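Local coordinates for protein putative sugar isomerase (Parabacteroides distasonis, PDB 3LMZ) that probably interconverts sugars or related carbohydrates by isomerisation, as its xylose isomerase-like TIM barrel suggests, at residues A23-V28 and S229-K234; E89-A94 and P116-K121; A176-Y181 and I216-E221. All coordinates share one frame; numbering follows the deposited sequence. Where two conformers were deposited one is given.

Interaction 1 of 3, residues A23-V28 and S229-K234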
loop_
_atom_site.group_PDB
_atom_site.type_symbol
_atom_site.label_atom_id
_atom_site.label_comp_id
_atom_site.label_asym_id
_atom_site.label_seq_id
_atom_site.Cartn_x
_atom_site.Cartn_y
_atom_site.Cartn_z
ATOM N N ALA A 23 -14.907 -3.616 -4.059
ATOM C CA ALA A 23 -15.795 -4.420 -4.878
ATOM C C ALA A 23 -15.840 -5.812 -4.179
ATOM O O ALA A 23 -14.792 -6.319 -3.724
ATOM C CB ALA A 23 -15.191 -4.522 -6.343
ATOM N N GLY A 24 -17.028 -6.421 -4.070
ATOM C CA GLY A 24 -17.147 -7.644 -3.294
ATOM C C GLY A 24 -16.389 -8.844 -3.864
ATOM O O GLY A 24 -15.913 -9.697 -3.069
ATOM N N TYR A 25 -16.238 -8.944 -5.176
ATOM C CA TYR A 25 -15.523 -10.068 -5.779
ATOM C C TYR A 25 -14.086 -10.201 -5.273
ATOM O O TYR A 25 -13.508 -11.300 -5.264
ATOM C CB TYR A 25 -15.564 -9.998 -7.298
ATOM C CG TYR A 25 -15.009 -11.180 -8.015
ATOM C CD1 TYR A 25 -15.675 -12.394 -7.966
ATOM C CD2 TYR A 25 -13.868 -11.077 -8.794
ATOM C CE1 TYR A 25 -15.190 -13.495 -8.684
ATOM C CE2 TYR A 25 -13.407 -12.148 -9.534
ATOM C CZ TYR A 25 -14.088 -13.370 -9.426
ATOM O OH TYR A 25 -13.727 -14.515 -10.147
ATOM N N THR A 26 -13.500 -9.065 -4.850
ATOM C CA THR A 26 -12.172 -9.150 -4.222
ATOM C C THR A 26 -12.112 -10.248 -3.145
ATOM O O THR A 26 -11.082 -10.903 -2.950
ATOM C CB THR A 26 -11.800 -7.815 -3.642
ATOM O OG1 THR A 26 -11.690 -6.874 -4.705
ATOM C CG2 THR A 26 -10.480 -7.862 -2.869
ATOM N N PHE A 27 -13.239 -10.388 -2.388
ATOM C CA PHE A 27 -13.370 -11.307 -1.271
ATOM C C PHE A 27 -14.274 -12.491 -1.625
ATOM O O PHE A 27 -14.838 -13.106 -0.723
ATOM C CB PHE A 27 -13.893 -10.511 -0.061
ATOM C CG PHE A 27 -12.883 -9.569 0.506
ATOM C CD1 PHE A 27 -11.896 -10.024 1.374
ATOM C CD2 PHE A 27 -12.858 -8.239 0.117
ATOM C CE1 PHE A 27 -10.935 -9.158 1.872
ATOM C CE2 PHE A 27 -11.879 -7.388 0.625
ATOM C CZ PHE A 27 -10.925 -7.857 1.461
ATOM N N VAL A 28 -14.258 -12.978 -2.868
ATOM C CA VAL A 28 -15.085 -14.130 -3.236
ATOM C C VAL A 28 -14.757 -15.363 -2.420
ATOM O O VAL A 28 -15.639 -16.183 -2.167
ATOM C CB VAL A 28 -14.974 -14.437 -4.747
ATOM C CG1 VAL A 28 -13.530 -14.873 -5.161
ATOM C CG2 VAL A 28 -16.028 -15.492 -5.204
ATOM N N SER A 229 -14.047 1.494 -6.507
ATOM C CA SER A 229 -14.098 0.254 -5.744
ATOM C C SER A 229 -13.034 -0.710 -6.238
ATOM O O SER A 229 -12.972 -1.053 -7.426
ATOM C CB SER A 229 -15.485 -0.341 -5.858
ATOM O OG SER A 229 -16.321 0.462 -5.027
ATOM N N LEU A 230 -12.112 -1.070 -5.345
ATOM C CA LEU A 230 -11.051 -1.966 -5.730
ATOM C C LEU A 230 -11.539 -3.361 -5.979
ATOM O O LEU A 230 -12.180 -3.977 -5.142
ATOM C CB LEU A 230 -9.915 -1.993 -4.662
ATOM C CG LEU A 230 -8.800 -3.016 -4.887
ATOM C CD1 LEU A 230 -8.001 -2.718 -6.129
ATOM C CD2 LEU A 230 -7.889 -3.161 -3.625
ATOM N N GLU A 231 -11.271 -3.850 -7.179
ATOM C CA GLU A 231 -11.586 -5.235 -7.550
ATOM C C GLU A 231 -10.280 -5.939 -7.859
ATOM O O GLU A 231 -9.717 -5.866 -8.955
ATOM C CB GLU A 231 -12.553 -5.301 -8.729
ATOM C CG GLU A 231 -13.053 -6.700 -8.976
ATOM C CD GLU A 231 -14.209 -6.741 -9.957
ATOM O OE1 GLU A 231 -14.020 -6.275 -11.121
ATOM O OE2 GLU A 231 -15.272 -7.252 -9.566
ATOM N N TYR A 232 -9.750 -6.577 -6.831
ATOM C CA TYR A 232 -8.410 -7.179 -6.866
ATOM C C TYR A 232 -8.462 -8.646 -7.253
ATOM O O TYR A 232 -9.042 -9.458 -6.521
ATOM C CB TYR A 232 -7.681 -7.039 -5.512
ATOM C CG TYR A 232 -6.236 -7.362 -5.613
ATOM C CD1 TYR A 232 -5.406 -6.511 -6.285
ATOM C CD2 TYR A 232 -5.702 -8.467 -5.028
ATOM C CE1 TYR A 232 -4.009 -6.820 -6.455
ATOM C CE2 TYR A 232 -4.313 -8.765 -5.128
ATOM C CZ TYR A 232 -3.501 -7.961 -5.883
ATOM O OH TYR A 232 -2.147 -8.249 -5.989
ATOM N N GLU A 233 -7.935 -8.987 -8.447
ATOM C CA GLU A 233 -8.111 -10.308 -9.068
ATOM C C GLU A 233 -6.787 -11.008 -9.310
ATOM O O GLU A 233 -6.529 -11.619 -10.326
ATOM C CB GLU A 233 -8.873 -10.182 -10.399
ATOM C CG GLU A 233 -10.210 -9.448 -10.227
ATOM C CD GLU A 233 -10.953 -9.077 -11.527
ATOM O OE1 GLU A 233 -10.356 -8.630 -12.602
ATOM O OE2 GLU A 233 -12.196 -9.175 -11.402
ATOM N N LYS A 234 -5.919 -10.896 -8.355
ATOM C CA LYS A 234 -4.648 -11.591 -8.315
ATOM C C LYS A 234 -4.542 -12.264 -6.958
ATOM O O LYS A 234 -5.049 -11.729 -5.958
ATOM C CB LYS A 234 -3.536 -10.574 -8.493
ATOM C CG LYS A 234 -2.110 -11.121 -8.220
ATOM C CD LYS A 234 -1.043 -10.165 -8.616
ATOM C CE LYS A 234 0.397 -10.687 -8.292
ATOM N NZ LYS A 234 1.421 -9.746 -8.875
HETATM O O HOH W 1 -17.267 -7.381 -7.574
HETATM O O HOH W 2 -8.653 -11.037 -4.300
#
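T26 turns its hydroxyl toward the backbone of L230 and Y232 and uses it in two ways at once. OG1 of T26 accepts the N-H of Y232 at 2.9 Å, nearly straight at 165°, and donates its own hydrogen to the carbonyl O of L230 at 3.0 Å. With OG1 beside the backbone N of T26 (chi1 -64°), the methyl CG2 stands anti to that N, 3.9 Å from CB of Y232. The carbonyl O of L230 is held from both faces: A23 N approaches at 3.0 Å from above the plane, 43° out of it, and T26 OG1 comes from the opposite face. A small residue suits position 23, because its CB lies only 3.6 Å from CB of E231. An alanine in place of T26 would probably leave Y232 N without its acceptor and L230 O with one donor fewer, so that the chain after the strand is less firmly fixed. These links tie the loop after strand 19-22 to the end of the neighbouring parallel strand 227-230, at the mouth of the TIM barrel where such enzymes place their active site. CG of Y25 is anti to its backbone N, on the side of E231 and E233. There both carboxylates stand nearly perpendicular to the ring and meet it obliquely, with OE2 of E233 3.6 Å from CD2 of Y25. Both glutamates also form salt bridges with K191; E231 has a weak bond with H189 and a hydrogen bond to a citrate probably from the crystallisation liquor. Such acidic and basic groups at this end are consistent with a substrate pocket. One water joins Y25 N to OE2 of E231, another the carbonyls of T26 and Y232.

Interaction 2 of 3, residues E89-A94 and P116-K121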
loop_
_atom_site.group_PDB
_atom_site.type_symbol
_atom_site.label_atom_id
_atom_site.label_comp_id
_atom_site.label_asym_id
_atom_site.label_seq_id
_atom_site.Cartn_x
_atom_site.Cartn_y
_atom_site.Cartn_z
ATOM N N GLU A 89 -37.546 -12.016 -14.996
ATOM C CA GLU A 89 -37.717 -12.431 -13.589
ATOM C C GLU A 89 -36.454 -12.099 -12.757
ATOM O O GLU A 89 -36.558 -11.628 -11.618
ATOM C CB GLU A 89 -38.020 -13.928 -13.461
ATOM C CG GLU A 89 -38.347 -14.368 -12.032
ATOM C CD GLU A 89 -37.815 -15.757 -11.695
ATOM O OE1 GLU A 89 -38.500 -16.761 -12.024
ATOM O OE2 GLU A 89 -36.709 -15.831 -11.094
ATOM N N GLU A 90 -35.270 -12.356 -13.302
ATOM C CA GLU A 90 -34.052 -12.028 -12.559
ATOM C C GLU A 90 -33.951 -10.531 -12.319
ATOM O O GLU A 90 -33.433 -10.106 -11.293
ATOM C CB GLU A 90 -32.814 -12.578 -13.306
ATOM C CG GLU A 90 -32.726 -14.106 -13.198
ATOM C CD GLU A 90 -31.497 -14.708 -13.900
ATOM O OE1 GLU A 90 -30.608 -13.959 -14.364
ATOM O OE2 GLU A 90 -31.397 -15.972 -13.930
ATOM N N ILE A 91 -34.354 -9.748 -13.311
ATOM C CA ILE A 91 -34.332 -8.299 -13.184
ATOM C C ILE A 91 -35.308 -7.898 -12.069
ATOM O O ILE A 91 -35.032 -7.059 -11.215
ATOM C CB ILE A 91 -34.588 -7.601 -14.485
ATOM C CG1 ILE A 91 -33.518 -7.995 -15.504
ATOM C CG2 ILE A 91 -34.630 -6.040 -14.256
ATOM C CD1 ILE A 91 -33.818 -7.523 -16.913
ATOM N N ASP A 92 -36.520 -8.450 -12.138
ATOM C CA ASP A 92 -37.531 -8.183 -11.095
ATOM C C ASP A 92 -36.974 -8.471 -9.713
ATOM O O ASP A 92 -37.176 -7.683 -8.739
ATOM C CB ASP A 92 -38.799 -9.056 -11.266
ATOM C CG ASP A 92 -39.655 -8.686 -12.465
ATOM O OD1 ASP A 92 -39.503 -7.594 -13.023
ATOM O OD2 ASP A 92 -40.507 -9.532 -12.853
ATOM N N ARG A 93 -36.360 -9.639 -9.566
ATOM C CA ARG A 93 -35.791 -10.031 -8.279
ATOM C C ARG A 93 -34.652 -9.106 -7.820
ATOM O O ARG A 93 -34.556 -8.764 -6.616
ATOM C CB ARG A 93 -35.355 -11.481 -8.285
ATOM C CG ARG A 93 -36.562 -12.381 -8.278
ATOM C CD ARG A 93 -36.225 -13.808 -8.345
ATOM N NE ARG A 93 -37.444 -14.600 -8.289
ATOM C CZ ARG A 93 -37.473 -15.924 -8.345
ATOM N NH1 ARG A 93 -36.338 -16.610 -8.453
ATOM N NH2 ARG A 93 -38.644 -16.561 -8.298
ATOM N N ALA A 94 -33.816 -8.659 -8.768
ATOM C CA ALA A 94 -32.685 -7.781 -8.407
ATOM C C ALA A 94 -33.131 -6.394 -7.923
ATOM O O ALA A 94 -32.579 -5.871 -6.992
ATOM C CB ALA A 94 -31.733 -7.653 -9.609
ATOM N N PRO A 116 -34.329 -2.753 -22.612
ATOM C CA PRO A 116 -35.624 -2.063 -22.461
ATOM C C PRO A 116 -36.338 -2.351 -21.125
ATOM O O PRO A 116 -36.970 -1.486 -20.508
ATOM C CB PRO A 116 -36.432 -2.599 -23.644
ATOM C CG PRO A 116 -35.379 -2.974 -24.666
ATOM C CD PRO A 116 -34.214 -3.521 -23.878
ATOM N N TYR A 117 -36.228 -3.588 -20.638
ATOM C CA TYR A 117 -36.813 -3.918 -19.353
ATOM C C TYR A 117 -36.089 -3.241 -18.186
ATOM O O TYR A 117 -36.709 -2.768 -17.233
ATOM C CB TYR A 117 -36.862 -5.444 -19.192
ATOM C CG TYR A 117 -37.836 -5.886 -18.109
ATOM C CD1 TYR A 117 -39.191 -5.865 -18.349
ATOM C CD2 TYR A 117 -37.406 -6.361 -16.890
ATOM C CE1 TYR A 117 -40.120 -6.257 -17.409
ATOM C CE2 TYR A 117 -38.324 -6.750 -15.898
ATOM C CZ TYR A 117 -39.690 -6.736 -16.199
ATOM O OH TYR A 117 -40.643 -7.097 -15.241
ATOM N N VAL A 118 -34.768 -3.187 -18.240
ATOM C CA VAL A 118 -34.014 -2.399 -17.258
ATOM C C VAL A 118 -34.478 -0.933 -17.237
ATOM O O VAL A 118 -34.697 -0.357 -16.181
ATOM C CB VAL A 118 -32.502 -2.464 -17.528
ATOM C CG1 VAL A 118 -31.742 -1.514 -16.537
ATOM C CG2 VAL A 118 -31.995 -3.900 -17.359
ATOM N N ASP A 119 -34.715 -0.381 -18.418
ATOM C CA ASP A 119 -35.273 0.970 -18.571
ATOM C C ASP A 119 -36.597 1.130 -17.824
ATOM O O ASP A 119 -36.798 2.057 -17.016
ATOM C CB ASP A 119 -35.379 1.338 -20.043
ATOM C CG ASP A 119 -35.778 2.769 -20.266
ATOM O OD1 ASP A 119 -36.971 3.094 -19.972
ATOM O OD2 ASP A 119 -34.984 3.521 -20.845
ATOM N N LYS A 120 -37.521 0.194 -18.050
ATOM C CA LYS A 120 -38.802 0.157 -17.338
ATOM C C LYS A 120 -38.588 0.122 -15.820
ATOM O O LYS A 120 -39.243 0.854 -15.044
ATOM C CB LYS A 120 -39.606 -1.103 -17.769
ATOM C CG LYS A 120 -40.985 -1.182 -17.246
ATOM C CD LYS A 120 -41.639 -2.546 -17.557
ATOM C CE LYS A 120 -42.697 -2.454 -18.530
ATOM N NZ LYS A 120 -43.331 -3.801 -18.733
ATOM N N LYS A 121 -37.618 -0.677 -15.350
ATOM C CA LYS A 121 -37.418 -0.869 -13.918
ATOM C C LYS A 121 -36.722 0.341 -13.248
ATOM O O LYS A 121 -37.143 0.730 -12.150
ATOM C CB LYS A 121 -36.661 -2.188 -13.660
ATOM C CG LYS A 121 -37.553 -3.430 -13.889
ATOM C CD LYS A 121 -38.507 -3.621 -12.696
ATOM C CE LYS A 121 -39.594 -4.632 -12.913
ATOM N NZ LYS A 121 -40.346 -4.869 -11.611
HETATM O O HOH W 3 -39.109 -5.739 -9.262
#
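D92 and Y117 meet through a short hydrogen bond on the outer, more open side of the contact: the hydroxyl OH of Y117 donates to OD1 of D92 at 2.5 Å, using the syn lone pair of that oxygen. OD1 lies at the ring edge, in its plane, though the carboxylate is turned 51° from the ring. CE of K121 comes alongside the same oxygen, 3.0 Å from OD1 of D92, with NZ a little farther at 3.2 Å in a salt bridge. Two positive or polar partners on one carboxylate oxygen would probably stabilise its negative charge. Chi2 of the lysine (-77°) brings CD toward that oxygen, and NZ has a second charged mate in E124. A water continues this side, linking K121 NZ to the carbonyl O of D92. Helices 88-101 and 115-125 are successive outer helices of the TIM barrel; their short segments run 10.5 Å apart and cross at -27°, with strand 105-110 between them in the chain. Toward the barrel wall the contact becomes tight and wholly apolar. I91 slides past the edge of the Y117 ring, its CG2 and CD1 each 3.8 Å from CD2 of Y117. CD1 also reaches CG2 of V118 at 4.1 Å, while CG2 rests on the aliphatic CG of K121. Branched residues fit here because each methyl can meet a different neighbour: I91 also touches M85 and L114, and V118 leans on I158. Tyrosine and lysine suit the boundary, since each offers carbon to I91 and a polar end to D92.

Interaction 3 of 3, residues A176-Y181 and I216-E221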
loop_
_atom_site.group_PDB
_atom_site.type_symbol
_atom_site.label_atom_id
_atom_site.label_comp_id
_atom_site.label_asym_id
_atom_site.label_seq_id
_atom_site.Cartn_x
_atom_site.Cartn_y
_atom_site.Cartn_z
ATOM N N ALA A 176 -9.719 8.753 -21.114
ATOM C CA ALA A 176 -10.447 9.411 -22.217
ATOM C C ALA A 176 -11.893 8.914 -22.276
ATOM O O ALA A 176 -12.822 9.690 -22.570
ATOM C CB ALA A 176 -9.739 9.236 -23.573
ATOM N N ASP A 177 -12.117 7.631 -21.938
ATOM C CA ASP A 177 -13.502 7.127 -21.886
ATOM C C ASP A 177 -14.306 7.832 -20.762
ATOM O O ASP A 177 -15.468 8.198 -20.936
ATOM C CB ASP A 177 -13.529 5.606 -21.751
ATOM C CG ASP A 177 -13.186 4.908 -23.042
ATOM O OD1 ASP A 177 -13.048 5.565 -24.096
ATOM O OD2 ASP A 177 -12.984 3.694 -22.996
ATOM N N LEU A 178 -13.672 8.001 -19.602
ATOM C CA LEU A 178 -14.315 8.755 -18.507
ATOM C C LEU A 178 -14.691 10.187 -18.950
ATOM O O LEU A 178 -15.821 10.649 -18.681
ATOM C CB LEU A 178 -13.447 8.757 -17.231
ATOM C CG LEU A 178 -13.994 9.620 -16.077
ATOM C CD1 LEU A 178 -15.367 9.102 -15.518
ATOM C CD2 LEU A 178 -12.914 9.661 -14.969
ATOM N N LYS A 179 -13.780 10.865 -19.661
ATOM C CA LYS A 179 -14.056 12.221 -20.178
ATOM C C LYS A 179 -15.291 12.194 -21.095
ATOM O O LYS A 179 -16.209 12.990 -20.926
ATOM C CB LYS A 179 -12.860 12.811 -20.922
ATOM C CG LYS A 179 -13.070 14.255 -21.396
ATOM C CD LYS A 179 -11.983 14.709 -22.387
ATOM C CE LYS A 179 -10.692 15.083 -21.692
ATOM N NZ LYS A 179 -9.591 15.393 -22.666
ATOM N N LYS A 180 -15.312 11.269 -22.055
ATOM C CA LYS A 180 -16.441 11.173 -22.991
ATOM C C LYS A 180 -17.753 10.864 -22.302
ATOM O O LYS A 180 -18.812 11.479 -22.598
ATOM C CB LYS A 180 -16.165 10.102 -24.056
ATOM C CG LYS A 180 -15.100 10.503 -25.051
ATOM C CD LYS A 180 -14.925 9.468 -26.158
ATOM C CE LYS A 180 -14.295 8.184 -25.650
ATOM N NZ LYS A 180 -13.907 7.261 -26.753
ATOM N N TYR A 181 -17.693 9.893 -21.403
ATOM C CA TYR A 181 -18.899 9.145 -20.973
ATOM C C TYR A 181 -19.355 9.441 -19.561
ATOM O O TYR A 181 -20.261 8.790 -19.074
ATOM C CB TYR A 181 -18.677 7.637 -21.141
ATOM C CG TYR A 181 -18.226 7.208 -22.530
ATOM C CD1 TYR A 181 -18.789 7.793 -23.668
ATOM C CD2 TYR A 181 -17.314 6.184 -22.727
ATOM C CE1 TYR A 181 -18.408 7.400 -24.974
ATOM C CE2 TYR A 181 -16.907 5.811 -24.020
ATOM C CZ TYR A 181 -17.485 6.403 -25.137
ATOM O OH TYR A 181 -17.122 6.026 -26.414
ATOM N N ILE A 216 -7.262 10.257 -11.558
ATOM C CA ILE A 216 -7.638 11.129 -10.443
ATOM C C ILE A 216 -7.895 12.572 -10.897
ATOM O O ILE A 216 -8.896 13.181 -10.525
ATOM C CB ILE A 216 -6.542 11.112 -9.399
ATOM C CG1 ILE A 216 -6.577 9.762 -8.679
ATOM C CG2 ILE A 216 -6.606 12.346 -8.462
ATOM C CD1 ILE A 216 -7.607 9.616 -7.681
ATOM N N ARG A 217 -7.035 13.106 -11.768
ATOM C CA ARG A 217 -7.264 14.432 -12.275
ATOM C C ARG A 217 -8.557 14.500 -13.072
ATOM O O ARG A 217 -9.295 15.486 -12.996
ATOM C CB ARG A 217 -6.086 14.897 -13.138
ATOM C CG ARG A 217 -4.844 15.241 -12.382
ATOM C CD ARG A 217 -3.760 15.787 -13.331
ATOM N NE ARG A 217 -2.465 15.508 -12.739
ATOM C CZ ARG A 217 -1.640 14.533 -13.127
ATOM N NH1 ARG A 217 -1.889 13.764 -14.202
ATOM N NH2 ARG A 217 -0.502 14.387 -12.472
HETATM N N MSE A 218 -8.837 13.459 -13.854
HETATM C CA MSE A 218 -10.037 13.450 -14.665
HETATM C C MSE A 218 -11.309 13.357 -13.836
HETATM O O MSE A 218 -12.356 13.952 -14.172
HETATM C CB MSE A 218 -10.006 12.330 -15.731
HETATM C CG MSE A 218 -11.162 12.419 -16.720
HETATM SE SE MSE A 218 -11.329 14.092 -17.661
HETATM C CE MSE A 218 -9.698 14.019 -18.707
HETATM N N MSE A 219 -11.241 12.621 -12.749
HETATM C CA MSE A 219 -12.412 12.518 -11.867
HETATM C C MSE A 219 -12.750 13.854 -11.237
HETATM O O MSE A 219 -13.915 14.174 -11.041
HETATM C CB MSE A 219 -12.265 11.420 -10.805
HETATM C CG MSE A 219 -12.258 9.996 -11.383
HETATM SE SE MSE A 219 -12.267 8.590 -10.059
HETATM C CE MSE A 219 -10.423 8.820 -9.522
ATOM N N ARG A 220 -11.698 14.600 -10.912
ATOM C CA ARG A 220 -11.889 15.979 -10.438
ATOM C C ARG A 220 -12.486 16.839 -11.561
ATOM O O ARG A 220 -13.431 17.583 -11.348
ATOM C CB ARG A 220 -10.578 16.564 -9.957
ATOM C CG ARG A 220 -10.024 15.960 -8.708
ATOM C CD ARG A 220 -8.621 16.461 -8.434
ATOM N NE ARG A 220 -7.995 15.672 -7.377
ATOM C CZ ARG A 220 -6.701 15.684 -7.151
ATOM N NH1 ARG A 220 -5.929 16.476 -7.895
ATOM N NH2 ARG A 220 -6.188 14.923 -6.174
ATOM N N GLU A 221 -11.959 16.695 -12.775
ATOM C CA GLU A 221 -12.391 17.526 -13.901
ATOM C C GLU A 221 -13.873 17.297 -14.245
ATOM O O GLU A 221 -14.574 18.298 -14.574
ATOM C CB GLU A 221 -11.463 17.309 -15.109
ATOM C CG GLU A 221 -11.976 17.879 -16.405
ATOM C CD GLU A 221 -11.052 17.607 -17.596
ATOM O OE1 GLU A 221 -9.820 17.494 -17.398
ATOM O OE2 GLU A 221 -11.579 17.512 -18.739
#
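L178 and K179 face M218, M219 and E221 with no hydrogen bond passing between them; the shortest polar bond of the two segments is a backbone one inside helix 174-181, from Y181 N to D177 O at 2.8 Å. What crosses the gap is hydrocarbon and selenium, both methionines being selenomethionine in the crystallised protein. The CD2 methyl of L178 carries the buried half. It lies 3.7 Å from CG of M218 and equally 3.7 Å from CG of M219, wedged between two neighbouring side chains of the other helix. L178 and M218 run alongside one another with opposite headings, whereas M219 lies across the leucine. CG of L178 stands anti to its backbone N, and chi2 (64°) then turns CD2 to the two methionine CG atoms. Beneath, L178 rests on V185 and M219 on M188, two residues of the strand between the helices. On the outer side M218 bends at chi2 (56°), which sets its SE 3.8 Å from CB of K179. An unbranched, flexible thioether suits this place, since it can lay its selenium across the lysine near CB. K179 itself was deposited in two conformers, so the close approach of its CE to the methyl of M218 is doubtful. E221 lies near enough on the exposed side for, at most, a weak long-range attraction to this mobile lysine. The two short helical segments run almost parallel, 8° apart with axes 9.8 Å from each other, and strand 185-193 separates their helices in the chain: the side-by-side packing of successive outer helices round a TIM barrel.

In the fold
Interaction 1 lies at the mouth of the barrel, where the side chains of E231 and E233 approach a bound citrate, probably from the crystallisation liquor, that may mark a pocket. Interactions 2 and 3 join helices of the outer wall, well away from it: their centres are about 25 Å and about 23 Å from that of interaction 1, and about 29 Å from each other. Interaction 3 comes nearer to interaction 1, at about 8 Å between nearest atoms against about 16 Å for interaction 2, and helix 212-221 is followed by strand 227-230. Along the chain, 23-28 with 229-234 encloses both wall contacts, which follow one another in series.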